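Local coordinates for protein Succinylglutamatedesuccinylase/aspartoacylase (Rhodobacter sphaeroides 2.4.1, PDB 3CDX) that probably acts as a metal-dependent hydrolase of the succinylglutamate desuccinylase/aspartoacylase family, cleaving non-peptide amide bonds, and here binds calcium at its metal site, at residues A[9-14]-A[25-30]; A[29-34]-A[124-129]; A[43-48]-A[90-95]; A[137-142]-A[204-209]. All coordinates share one frame; numbering follows the deposited sequence.

Overall arrangement
Contacts 1, 2 and 3 cluster around strands 21-30 and 40-50, which are antiparallel neighbours. Contact 1 joins the N-terminal segment to strand 21-30; contact 3, about 12 Å away centre to centre, pairs strand 40-50 with strand 87-92. Contact 2, centred about 12 Å from contact 1 and sharing Ala29 and Pro30 with it, packs the end of strand 21-30 against the first turn of helix 126-138. The last turn of that helix enters contact 4, centred about 24 Å from contact 2 and 16 Å from contact 3, and Ile138 there meets Ile90 and Leu92. Along the chain contact 1 closes first, contact 3 falls between the segments of contact 2, and contact 4 comes last. Contacts 1-3 also touch neighbouring subunits.

Contact 1 (A[9-14]-A[25-30]); sequences SRIACD and GYARAP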
loop_
_atom_site.group_PDB
_atom_site.type_symbol
_atom_site.label_atom_id
_atom_site.label_comp_id
_atom_site.label_asym_id
_atom_site.label_seq_id
_atom_site.Cartn_x
_atom_site.Cartn_y
_atom_site.Cartn_z
ATOM N N SER A 9 27.790 -8.258 14.945
ATOM C CA SER A 9 26.920 -8.194 13.684
ATOM C C SER A 9 26.394 -9.517 13.108
ATOM O O SER A 9 27.132 -10.483 12.928
ATOM C CB SER A 9 27.584 -7.385 12.542
ATOM O OG SER A 9 26.629 -7.091 11.520
ATOM N N ARG A 10 25.114 -9.514 12.761
ATOM C CA ARG A 10 24.501 -10.614 12.008
ATOM C C ARG A 10 24.901 -10.553 10.515
ATOM O O ARG A 10 24.743 -11.541 9.780
ATOM C CB ARG A 10 22.982 -10.541 12.123
ATOM C CG ARG A 10 22.414 -10.521 13.568
ATOM C CD ARG A 10 20.874 -10.383 13.548
ATOM N NE ARG A 10 20.300 -11.504 12.764
ATOM C CZ ARG A 10 19.221 -11.429 11.978
ATOM N NH1 ARG A 10 18.529 -10.285 11.865
ATOM N NH2 ARG A 10 18.836 -12.504 11.301
ATOM N N ILE A 11 25.387 -9.396 10.063
ATOM C CA ILE A 11 25.874 -9.245 8.693
ATOM C C ILE A 11 27.213 -9.967 8.570
ATOM O O ILE A 11 28.147 -9.645 9.276
ATOM C CB ILE A 11 26.016 -7.750 8.268
ATOM C CG1 ILE A 11 24.712 -7.006 8.551
ATOM C CG2 ILE A 11 26.469 -7.646 6.785
ATOM C CD1 ILE A 11 24.513 -5.707 7.776
ATOM N N ALA A 12 27.295 -10.950 7.683
ATOM C CA ALA A 12 28.468 -11.802 7.603
ATOM C C ALA A 12 29.375 -11.317 6.484
ATOM O O ALA A 12 28.893 -10.956 5.413
ATOM C CB ALA A 12 28.042 -13.264 7.341
ATOM N N CYS A 13 30.678 -11.326 6.723
ATOM C CA CYS A 13 31.643 -11.021 5.679
ATOM C C CYS A 13 32.845 -11.913 5.892
ATOM O O CYS A 13 33.332 -12.051 7.014
ATOM C CB CYS A 13 32.055 -9.545 5.718
ATOM S SG CYS A 13 33.024 -8.972 4.330
ATOM N N ASP A 14 33.314 -12.525 4.807
ATOM C CA ASP A 14 34.485 -13.421 4.867
ATOM C C ASP A 14 35.795 -12.742 4.442
ATOM O O ASP A 14 36.845 -13.360 4.479
ATOM C CB ASP A 14 34.236 -14.676 4.012
ATOM C CG ASP A 14 33.029 -15.473 4.484
ATOM O OD1 ASP A 14 32.797 -15.599 5.726
ATOM O OD2 ASP A 14 32.297 -15.968 3.612
ATOM N N GLY A 25 34.167 -8.914 -2.937
ATOM C CA GLY A 25 33.091 -9.815 -2.524
ATOM C C GLY A 25 31.884 -9.076 -1.984
ATOM O O GLY A 25 31.604 -7.953 -2.384
ATOM N N TYR A 26 31.158 -9.713 -1.075
ATOM C CA TYR A 26 29.903 -9.151 -0.564
ATOM C C TYR A 26 29.844 -9.404 0.901
ATOM O O TYR A 26 30.253 -10.473 1.360
ATOM C CB TYR A 26 28.710 -9.862 -1.199
ATOM C CG TYR A 26 28.746 -9.767 -2.690
ATOM C CD1 TYR A 26 28.313 -8.610 -3.330
ATOM C CD2 TYR A 26 29.235 -10.823 -3.474
ATOM C CE1 TYR A 26 28.355 -8.499 -4.684
ATOM C CE2 TYR A 26 29.301 -10.692 -4.864
ATOM C CZ TYR A 26 28.840 -9.516 -5.439
ATOM O OH TYR A 26 28.857 -9.332 -6.779
ATOM N N ALA A 27 29.332 -8.443 1.657
ATOM C CA ALA A 27 28.837 -8.786 2.989
ATOM C C ALA A 27 27.407 -9.269 2.831
ATOM O O ALA A 27 26.642 -8.674 2.104
ATOM C CB ALA A 27 28.920 -7.598 3.948
ATOM N N ARG A 28 27.038 -10.327 3.533
ATOM C CA ARG A 28 25.717 -10.928 3.386
ATOM C C ARG A 28 24.829 -10.484 4.530
ATOM O O ARG A 28 25.011 -10.926 5.686
ATOM C CB ARG A 28 25.836 -12.461 3.360
ATOM C CG ARG A 28 26.733 -12.965 2.254
ATOM C CD ARG A 28 26.960 -14.491 2.280
ATOM N NE ARG A 28 27.666 -15.029 3.467
ATOM C CZ ARG A 28 28.989 -14.996 3.660
ATOM N NH1 ARG A 28 29.791 -14.418 2.778
ATOM N NH2 ARG A 28 29.516 -15.525 4.760
ATOM N N ALA A 29 23.899 -9.588 4.230
ATOM C CA ALA A 29 23.029 -9.040 5.254
ATOM C C ALA A 29 21.735 -9.826 5.278
ATOM O O ALA A 29 21.034 -9.895 4.229
ATOM C CB ALA A 29 22.738 -7.571 4.990
ATOM N N PRO A 30 21.385 -10.389 6.463
ATOM C CA PRO A 30 20.123 -11.169 6.561
ATOM C C PRO A 30 18.926 -10.272 6.300
ATOM O O PRO A 30 18.887 -9.141 6.800
ATOM C CB PRO A 30 20.090 -11.668 8.021
ATOM C CG PRO A 30 21.413 -11.361 8.617
ATOM C CD PRO A 30 22.066 -10.266 7.770
HETATM O O HOH W 1 31.907 -12.305 2.108
#
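Ala12 and Arg28 form an antiparallel hydrogen-bonded pair, a single beta bridge that lays segment 9-14 along one edge of strand 21-30, while strand 40-50 takes the other edge through Gly25, Ala27 and Ala29. The bond from Arg28 N to Ala12 O is short at 2.7 Å and lies in the carbonyl plane; the return bond, Ala12 N to Arg28 O, is 3.0 Å, with the donor above that plane. On the inner side Ile11 spreads over two alanines, CG2 against Ala27 CB at 3.7 Å and CD1 against Ala29 CB. On the other side Arg28 bends at chi3 (-64°), which turns NE round and helps bring the guanidinium back to the Asp14 carboxylate. The salt bridge, Arg28 NH2 to Asp14 OD2 at 3.0 Å, comes in at the guanidinium edge; the planes stand 39° apart, and the individual bonds from NH1 and NH2 are weak. Arg10 lays one face of its guanidinium over the Pro30 ring, NH2 reaching CB at 3.6 Å, near Arg116 of a neighbouring subunit. Beyond the bridge a water takes the N-H of Asp14 and donates to Tyr26 O at 2.6 Å.

Contact 2 (A[29-34]-A[124-129]); sequences APLSRN and GTFSQM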
loop_
_atom_site.group_PDB
_atom_site.type_symbol
_atom_site.label_atom_id
_atom_site.label_comp_id
_atom_site.label_asym_id
_atom_site.label_seq_id
_atom_site.Cartn_x
_atom_site.Cartn_y
_atom_site.Cartn_z
ATOM N N ALA A 29 23.899 -9.588 4.230
ATOM C CA ALA A 29 23.029 -9.040 5.254
ATOM C C ALA A 29 21.735 -9.826 5.278
ATOM O O ALA A 29 21.034 -9.895 4.229
ATOM C CB ALA A 29 22.738 -7.571 4.990
ATOM N N PRO A 30 21.385 -10.389 6.463
ATOM C CA PRO A 30 20.123 -11.169 6.561
ATOM C C PRO A 30 18.926 -10.272 6.300
ATOM O O PRO A 30 18.887 -9.141 6.800
ATOM C CB PRO A 30 20.090 -11.668 8.021
ATOM C CG PRO A 30 21.413 -11.361 8.617
ATOM C CD PRO A 30 22.066 -10.266 7.770
ATOM N N LEU A 31 17.961 -10.771 5.518
ATOM C CA LEU A 31 16.749 -9.999 5.214
ATOM C C LEU A 31 15.527 -10.935 5.035
ATOM O O LEU A 31 15.303 -11.505 3.935
ATOM C CB LEU A 31 16.964 -9.098 3.998
ATOM C CG LEU A 31 16.081 -7.845 3.773
ATOM C CD1 LEU A 31 16.746 -6.927 2.781
ATOM C CD2 LEU A 31 14.703 -8.181 3.257
ATOM N N SER A 32 14.778 -11.084 6.133
ATOM C CA SER A 32 13.610 -11.938 6.254
ATOM C C SER A 32 12.421 -11.415 5.430
ATOM O O SER A 32 11.941 -10.304 5.671
ATOM C CB SER A 32 13.241 -12.037 7.741
ATOM O OG SER A 32 12.247 -13.024 7.985
ATOM N N ARG A 33 11.986 -12.199 4.436
ATOM C CA ARG A 33 10.816 -11.896 3.608
ATOM C C ARG A 33 9.728 -12.973 3.852
ATOM O O ARG A 33 10.028 -14.072 4.311
ATOM C CB ARG A 33 11.208 -11.836 2.106
ATOM C CG ARG A 33 11.941 -10.519 1.635
ATOM C CD ARG A 33 12.578 -10.538 0.181
ATOM N NE ARG A 33 12.210 -11.653 -0.734
ATOM C CZ ARG A 33 13.095 -12.532 -1.231
ATOM N NH1 ARG A 33 14.382 -12.430 -0.919
ATOM N NH2 ARG A 33 12.721 -13.535 -2.036
ATOM N N ASN A 34 8.480 -12.666 3.519
ATOM C CA ASN A 34 7.422 -13.665 3.634
ATOM C C ASN A 34 7.643 -14.972 2.855
ATOM O O ASN A 34 7.314 -16.031 3.353
ATOM C CB ASN A 34 6.061 -13.062 3.295
ATOM C CG ASN A 34 5.489 -12.275 4.443
ATOM O OD1 ASN A 34 5.707 -12.595 5.630
ATOM N ND2 ASN A 34 4.757 -11.233 4.106
ATOM N N GLY A 124 18.206 -4.533 15.731
ATOM C CA GLY A 124 17.049 -3.814 15.225
ATOM C C GLY A 124 16.674 -4.200 13.802
ATOM O O GLY A 124 17.054 -5.278 13.291
ATOM N N THR A 125 15.917 -3.308 13.169
ATOM C CA THR A 125 15.473 -3.548 11.813
ATOM C C THR A 125 16.634 -3.411 10.803
ATOM O O THR A 125 17.749 -3.000 11.155
ATOM C CB THR A 125 14.344 -2.591 11.434
ATOM O OG1 THR A 125 14.840 -1.246 11.466
ATOM C CG2 THR A 125 13.132 -2.774 12.366
ATOM N N PHE A 126 16.354 -3.742 9.540
ATOM C CA PHE A 126 17.417 -3.918 8.555
ATOM C C PHE A 126 18.361 -2.709 8.510
ATOM O O PHE A 126 19.575 -2.864 8.554
ATOM C CB PHE A 126 16.840 -4.165 7.170
ATOM C CG PHE A 126 17.915 -4.426 6.130
ATOM C CD1 PHE A 126 18.399 -5.708 5.925
ATOM C CD2 PHE A 126 18.492 -3.371 5.434
ATOM C CE1 PHE A 126 19.410 -5.933 5.004
ATOM C CE2 PHE A 126 19.506 -3.582 4.524
ATOM C CZ PHE A 126 19.964 -4.868 4.306
ATOM N N SER A 127 17.786 -1.506 8.443
ATOM C CA SER A 127 18.570 -0.295 8.244
ATOM C C SER A 127 19.438 -0.028 9.485
ATOM O O SER A 127 20.574 0.389 9.349
ATOM C CB SER A 127 17.649 0.918 7.965
ATOM O OG SER A 127 16.917 0.734 6.778
ATOM N N GLN A 128 18.877 -0.296 10.667
ATOM C CA GLN A 128 19.590 -0.182 11.936
ATOM C C GLN A 128 20.748 -1.174 12.043
ATOM O O GLN A 128 21.817 -0.831 12.566
ATOM C CB GLN A 128 18.638 -0.359 13.138
ATOM C CG GLN A 128 17.484 0.669 13.272
ATOM C CD GLN A 128 16.597 0.384 14.487
ATOM O OE1 GLN A 128 16.029 -0.707 14.624
ATOM N NE2 GLN A 128 16.495 1.360 15.380
ATOM N N MET A 129 20.527 -2.404 11.567
ATOM C CA MET A 129 21.557 -3.457 11.608
ATOM C C MET A 129 22.691 -3.166 10.599
ATOM O O MET A 129 23.896 -3.384 10.854
ATOM C CB MET A 129 20.862 -4.814 11.321
ATOM C CG MET A 129 21.762 -5.904 10.735
ATOM S SD MET A 129 20.942 -7.452 10.191
ATOM C CE MET A 129 20.815 -7.001 8.412
#
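Ala29 directs its CB at the Phe126 ring, meeting CE1 at 3.7 Å by an oblique approach, and the same methyl also touches Met129 CE. Pro30 follows with two points of contact. Its carbonyl O lies at the edge of the Phe126 ring, close to the ring plane and 3.6 Å from CD1, while its CD packs on Met129 CE at 3.6 Å. That methionine bends at chi3 (97°), which swings CE over to the proline, within 3.3 Å of Pro30 O. Leu31 then crosses the ring at about a right angle and sets CD1 over one face, a CH-pi contact 4.0 Å from the ring centroid. Phe126 is thus held at a face and at an edge, with Val41, Pro98 and Val109 also against it. An alanine here would probably open a gap beside Leu31 CD1 and Ala29 CB and leave Pro30 O without its aromatic edge. The Phe126 side chain lies about 12 Å from that of His63, a calcium ligand. The arrangement is a strand end packed on the N-terminal turn of helix 126-138, where the N-H of Thr125, at the N-cap position, is accepted by Gln128 OE1 of the first turn.

Contact 3 (A[43-48]-A[90-95]); sequences IPITVV and IMLPAV
Met91 pairs with Thr46 in an antiparallel hydrogen-bonded pair, Met91 N to Thr46 O at 2.9 Å and Thr46 N to Met91 O at 3.1 Å. The strands run at 164° to each other, and the next pair, Val47 with Ile90, is non-hydrogen-bonded. Met91 turns at chi3 (-65°), which brings CE back across Thr46, 4.0 Å from its CG2. A water bridges the pair, donating to Met91 O and lying 2.8 Å from Thr46 OG1. Pro44 meets the stretch where the second strand gives way to a loop: its ring CG faces Ala94 CB at 4.2 Å, and its carbonyl O is bordered by carbons of Leu92 and Pro93. Ile43 reaches further along that loop, and CD1 comes tightly against Val95 O at 3.2 Å. On the face of Val47 and Ile90, Ile45 and Leu92 lie side by side, pointing the same way, with Ile45 CG1 3.7 Å from Leu92 CG. An alanine in place of Leu92 would probably leave Ile45 CG1 without this neighbour and open a gap beside it. Helix 68-79 packs on the Thr46 and Met91 face through Ile73 and Ala77, helix 126-138 reaches the Ile90 and Leu92 face through Ile138, and strands 21-30 and 55-60 flank the pair.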
loop_
_atom_site.group_PDB
_atom_site.type_symbol
_atom_site.label_atom_id
_atom_site.label_comp_id
_atom_site.label_asym_id
_atom_site.label_seq_id
_atom_site.Cartn_x
_atom_site.Cartn_y
_atom_site.Cartn_z
ATOM N N ILE A 43 25.958 -7.038 -0.198
ATOM C CA ILE A 43 26.446 -5.675 -0.220
ATOM C C ILE A 43 27.888 -5.737 -0.749
ATOM O O ILE A 43 28.774 -6.250 -0.071
ATOM C CB ILE A 43 26.440 -5.028 1.197
ATOM C CG1 ILE A 43 25.138 -5.260 1.970
ATOM C CG2 ILE A 43 26.867 -3.513 1.130
ATOM C CD1 ILE A 43 23.942 -4.399 1.644
ATOM N N PRO A 44 28.125 -5.220 -1.960
ATOM C CA PRO A 44 29.497 -5.256 -2.516
ATOM C C PRO A 44 30.586 -4.529 -1.687
ATOM O O PRO A 44 30.401 -3.382 -1.274
ATOM C CB PRO A 44 29.343 -4.635 -3.919
ATOM C CG PRO A 44 28.000 -3.975 -3.942
ATOM C CD PRO A 44 27.145 -4.631 -2.906
ATOM N N ILE A 45 31.702 -5.231 -1.463
ATOM C CA ILE A 45 32.901 -4.696 -0.773
ATOM C C ILE A 45 34.156 -5.196 -1.502
ATOM O O ILE A 45 34.306 -6.412 -1.728
ATOM C CB ILE A 45 33.066 -5.217 0.694
ATOM C CG1 ILE A 45 31.883 -4.871 1.579
ATOM C CG2 ILE A 45 34.385 -4.676 1.336
ATOM C CD1 ILE A 45 31.933 -5.589 2.953
ATOM N N THR A 46 35.016 -4.248 -1.900
ATOM C CA THR A 46 36.304 -4.522 -2.522
ATOM C C THR A 46 37.372 -3.885 -1.630
ATOM O O THR A 46 37.229 -2.732 -1.175
ATOM C CB THR A 46 36.416 -3.946 -3.971
ATOM O OG1 THR A 46 35.346 -4.449 -4.781
ATOM C CG2 THR A 46 37.739 -4.378 -4.643
ATOM N N VAL A 47 38.421 -4.657 -1.348
ATOM C CA VAL A 47 39.556 -4.174 -0.545
ATOM C C VAL A 47 40.819 -4.477 -1.311
ATOM O O VAL A 47 40.999 -5.605 -1.821
ATOM C CB VAL A 47 39.613 -4.767 0.899
ATOM C CG1 VAL A 47 39.815 -6.282 0.872
ATOM C CG2 VAL A 47 40.736 -4.109 1.729
ATOM N N VAL A 48 41.654 -3.444 -1.434
ATOM C CA VAL A 48 43.008 -3.578 -1.974
ATOM C C VAL A 48 43.978 -3.198 -0.846
ATOM O O VAL A 48 43.897 -2.102 -0.275
ATOM C CB VAL A 48 43.233 -2.678 -3.239
ATOM C CG1 VAL A 48 44.659 -2.774 -3.734
ATOM C CG2 VAL A 48 42.275 -3.051 -4.362
ATOM N N ILE A 90 39.346 0.545 1.073
ATOM C CA ILE A 90 38.077 -0.177 1.252
ATOM C C ILE A 90 36.947 0.578 0.536
ATOM O O ILE A 90 36.712 1.759 0.814
ATOM C CB ILE A 90 37.786 -0.371 2.746
ATOM C CG1 ILE A 90 38.958 -1.138 3.400
ATOM C CG2 ILE A 90 36.386 -1.126 2.984
ATOM C CD1 ILE A 90 39.001 -1.048 4.886
ATOM N N MET A 91 36.244 -0.113 -0.364
ATOM C CA MET A 91 35.266 0.497 -1.299
ATOM C C MET A 91 33.919 -0.194 -1.186
ATOM O O MET A 91 33.820 -1.382 -1.450
ATOM C CB MET A 91 35.781 0.435 -2.748
ATOM C CG MET A 91 37.035 1.363 -2.965
ATOM S SD MET A 91 38.059 1.036 -4.441
ATOM C CE MET A 91 38.675 -0.592 -4.000
ATOM N N LEU A 92 32.909 0.550 -0.707
ATOM C CA LEU A 92 31.511 0.069 -0.648
ATOM C C LEU A 92 30.732 1.035 -1.464
ATOM O O LEU A 92 30.236 2.007 -0.922
ATOM C CB LEU A 92 30.951 0.015 0.801
ATOM C CG LEU A 92 31.470 -1.168 1.631
ATOM C CD1 LEU A 92 32.880 -0.869 2.189
ATOM C CD2 LEU A 92 30.544 -1.564 2.793
ATOM N N PRO A 93 30.623 0.791 -2.783
ATOM C CA PRO A 93 29.954 1.765 -3.646
ATOM C C PRO A 93 28.448 1.792 -3.479
ATOM O O PRO A 93 27.818 2.747 -3.894
ATOM C CB PRO A 93 30.244 1.241 -5.049
ATOM C CG PRO A 93 30.380 -0.246 -4.860
ATOM C CD PRO A 93 31.107 -0.384 -3.551
ATOM N N ALA A 94 27.882 0.759 -2.888
ATOM C CA ALA A 94 26.430 0.596 -2.898
ATOM C C ALA A 94 25.956 0.030 -1.567
ATOM O O ALA A 94 25.621 -1.121 -1.471
ATOM C CB ALA A 94 26.024 -0.303 -4.078
ATOM N N VAL A 95 25.954 0.870 -0.531
ATOM C CA VAL A 95 25.784 0.391 0.832
ATOM C C VAL A 95 24.321 -0.085 1.078
ATOM O O VAL A 95 24.104 -1.192 1.544
ATOM C CB VAL A 95 26.131 1.504 1.837
ATOM C CG1 VAL A 95 25.697 1.110 3.282
ATOM C CG2 VAL A 95 27.638 1.801 1.821
HETATM O O HOH W 2 33.044 -3.055 -4.136
#

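Contact 4 (A[137-142]-A[204-209]); sequences VILPMA and ERRGIV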
loop_
_atom_site.group_PDB
_atom_site.type_symbol
_atom_site.label_atom_id
_atom_site.label_comp_id
_atom_site.label_asym_id
_atom_site.label_seq_id
_atom_site.Cartn_x
_atom_site.Cartn_y
_atom_site.Cartn_z
ATOM N N VAL A 137 32.041 -2.315 12.333
ATOM C CA VAL A 137 32.910 -3.299 11.693
ATOM C C VAL A 137 33.805 -2.652 10.639
ATOM O O VAL A 137 35.003 -2.914 10.578
ATOM C CB VAL A 137 32.080 -4.444 11.047
ATOM C CG1 VAL A 137 32.977 -5.462 10.310
ATOM C CG2 VAL A 137 31.187 -5.146 12.123
ATOM N N ILE A 138 33.225 -1.823 9.778
ATOM C CA ILE A 138 34.000 -1.288 8.649
ATOM C C ILE A 138 34.731 -0.012 9.073
ATOM O O ILE A 138 35.952 0.088 8.937
ATOM C CB ILE A 138 33.072 -1.053 7.389
ATOM C CG1 ILE A 138 32.441 -2.383 6.924
ATOM C CG2 ILE A 138 33.829 -0.359 6.278
ATOM C CD1 ILE A 138 33.453 -3.526 6.498
ATOM N N LEU A 139 33.979 0.944 9.607
ATOM C CA LEU A 139 34.528 2.285 9.942
ATOM C C LEU A 139 35.797 2.353 10.841
ATOM O O LEU A 139 36.690 3.146 10.548
ATOM C CB LEU A 139 33.426 3.203 10.458
ATOM C CG LEU A 139 33.801 4.627 10.811
ATOM C CD1 LEU A 139 34.532 5.268 9.585
ATOM C CD2 LEU A 139 32.577 5.437 11.286
ATOM N N PRO A 140 35.898 1.518 11.903
ATOM C CA PRO A 140 37.130 1.590 12.718
ATOM C C PRO A 140 38.432 1.298 11.953
ATOM O O PRO A 140 39.507 1.602 12.448
ATOM C CB PRO A 140 36.900 0.508 13.811
ATOM C CG PRO A 140 35.369 0.392 13.878
ATOM C CD PRO A 140 34.955 0.515 12.444
ATOM N N MET A 141 38.359 0.658 10.792
ATOM C CA MET A 141 39.595 0.364 10.021
ATOM C C MET A 141 40.186 1.605 9.319
ATOM O O MET A 141 41.311 1.574 8.867
ATOM C CB MET A 141 39.343 -0.729 8.991
ATOM C CG MET A 141 39.276 -2.178 9.572
ATOM S SD MET A 141 38.992 -3.423 8.291
ATOM C CE MET A 141 37.268 -3.177 7.856
ATOM N N ALA A 142 39.430 2.701 9.247
ATOM C CA ALA A 142 39.791 3.863 8.417
ATOM C C ALA A 142 40.580 4.943 9.114
ATOM O O ALA A 142 40.336 5.258 10.265
ATOM C CB ALA A 142 38.540 4.504 7.809
ATOM N N GLU A 204 33.154 11.195 12.615
ATOM C CA GLU A 204 33.591 12.307 13.446
ATOM C C GLU A 204 33.736 11.885 14.899
ATOM O O GLU A 204 34.765 12.158 15.513
ATOM C CB GLU A 204 32.690 13.537 13.264
ATOM C CG GLU A 204 33.188 14.427 12.080
ATOM C CD GLU A 204 32.093 15.279 11.422
ATOM O OE1 GLU A 204 30.997 15.350 11.999
ATOM O OE2 GLU A 204 32.336 15.880 10.318
ATOM N N ARG A 205 32.747 11.179 15.430
ATOM C CA ARG A 205 32.819 10.703 16.814
ATOM C C ARG A 205 34.070 9.850 17.068
ATOM O O ARG A 205 34.686 9.950 18.130
ATOM C CB ARG A 205 31.568 9.916 17.178
ATOM N N ARG A 206 34.446 9.030 16.092
ATOM C CA ARG A 206 35.650 8.214 16.170
ATOM C C ARG A 206 36.947 8.983 15.853
ATOM O O ARG A 206 38.043 8.410 15.858
ATOM C CB ARG A 206 35.503 7.017 15.228
ATOM C CG ARG A 206 34.521 5.954 15.730
ATOM C CD ARG A 206 34.216 4.846 14.659
ATOM N NE ARG A 206 33.213 3.927 15.194
ATOM C CZ ARG A 206 33.457 2.935 16.050
ATOM N NH1 ARG A 206 34.687 2.690 16.447
ATOM N NH2 ARG A 206 32.461 2.172 16.509
ATOM N N GLY A 207 36.832 10.281 15.569
ATOM C CA GLY A 207 38.016 11.112 15.326
ATOM C C GLY A 207 38.798 10.783 14.063
ATOM O O GLY A 207 40.004 11.016 13.988
ATOM N N ILE A 208 38.102 10.221 13.079
ATOM C CA ILE A 208 38.638 9.905 11.742
ATOM C C ILE A 208 38.347 11.113 10.841
ATOM O O ILE A 208 37.305 11.748 10.990
ATOM C CB ILE A 208 37.888 8.616 11.209
ATOM C CG1 ILE A 208 38.235 7.393 12.084
ATOM C CG2 ILE A 208 38.103 8.366 9.707
ATOM C CD1 ILE A 208 37.159 6.292 12.112
ATOM N N VAL A 209 39.261 11.458 9.938
ATOM C CA VAL A 209 39.004 12.543 8.971
ATOM C C VAL A 209 37.786 12.188 8.095
ATOM O O VAL A 209 37.739 11.131 7.500
ATOM C CB VAL A 209 40.223 12.837 8.091
ATOM C CG1 VAL A 209 39.887 13.870 7.072
ATOM C CG2 VAL A 209 41.426 13.317 8.978
#
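Leu139 and Ile208 slide past each other in opposite directions, so that their ends overlap: Leu139 CD1 meets Ile208 CD1 at 3.8 Å, and the same isoleucine methyl sits 3.5 Å from Leu139 O. Leu139 holds CG anti to the backbone N (chi1 -178°), which places CG on the side of segment 204-209, from where its two methyls reach different partners. The second methyl, CD2, touches the aliphatic chain of Arg206 at CD, 3.8 Å away, the two side chains crossing obliquely. From there Arg206, extended from CG to NE, carries its guanidinium over Pro140, whose CG lies 3.5 Å above the plane, toward the rim beside NH1. The charge is met by Asp135, one turn back in helix 126-138, in a salt bridge with NE. The contact joins the ends of two helices. Helix 126-138 runs out through a 3-10 turn at residues 139-141, and helix 199-205 closes in a Schellman motif, where Gly207 takes a positive phi (67°) and its N bonds back to Glu204 O. Both segments lead into neighbouring parallel strands of the catalytic domain, 144-148 and 209-214, with a backbone bond between Val209 and Ser145. Just before them Ile208 lays CG1 against Ala142 O at 3.5 Å, while its CG2 lies 4.3 Å from Ala142 CB.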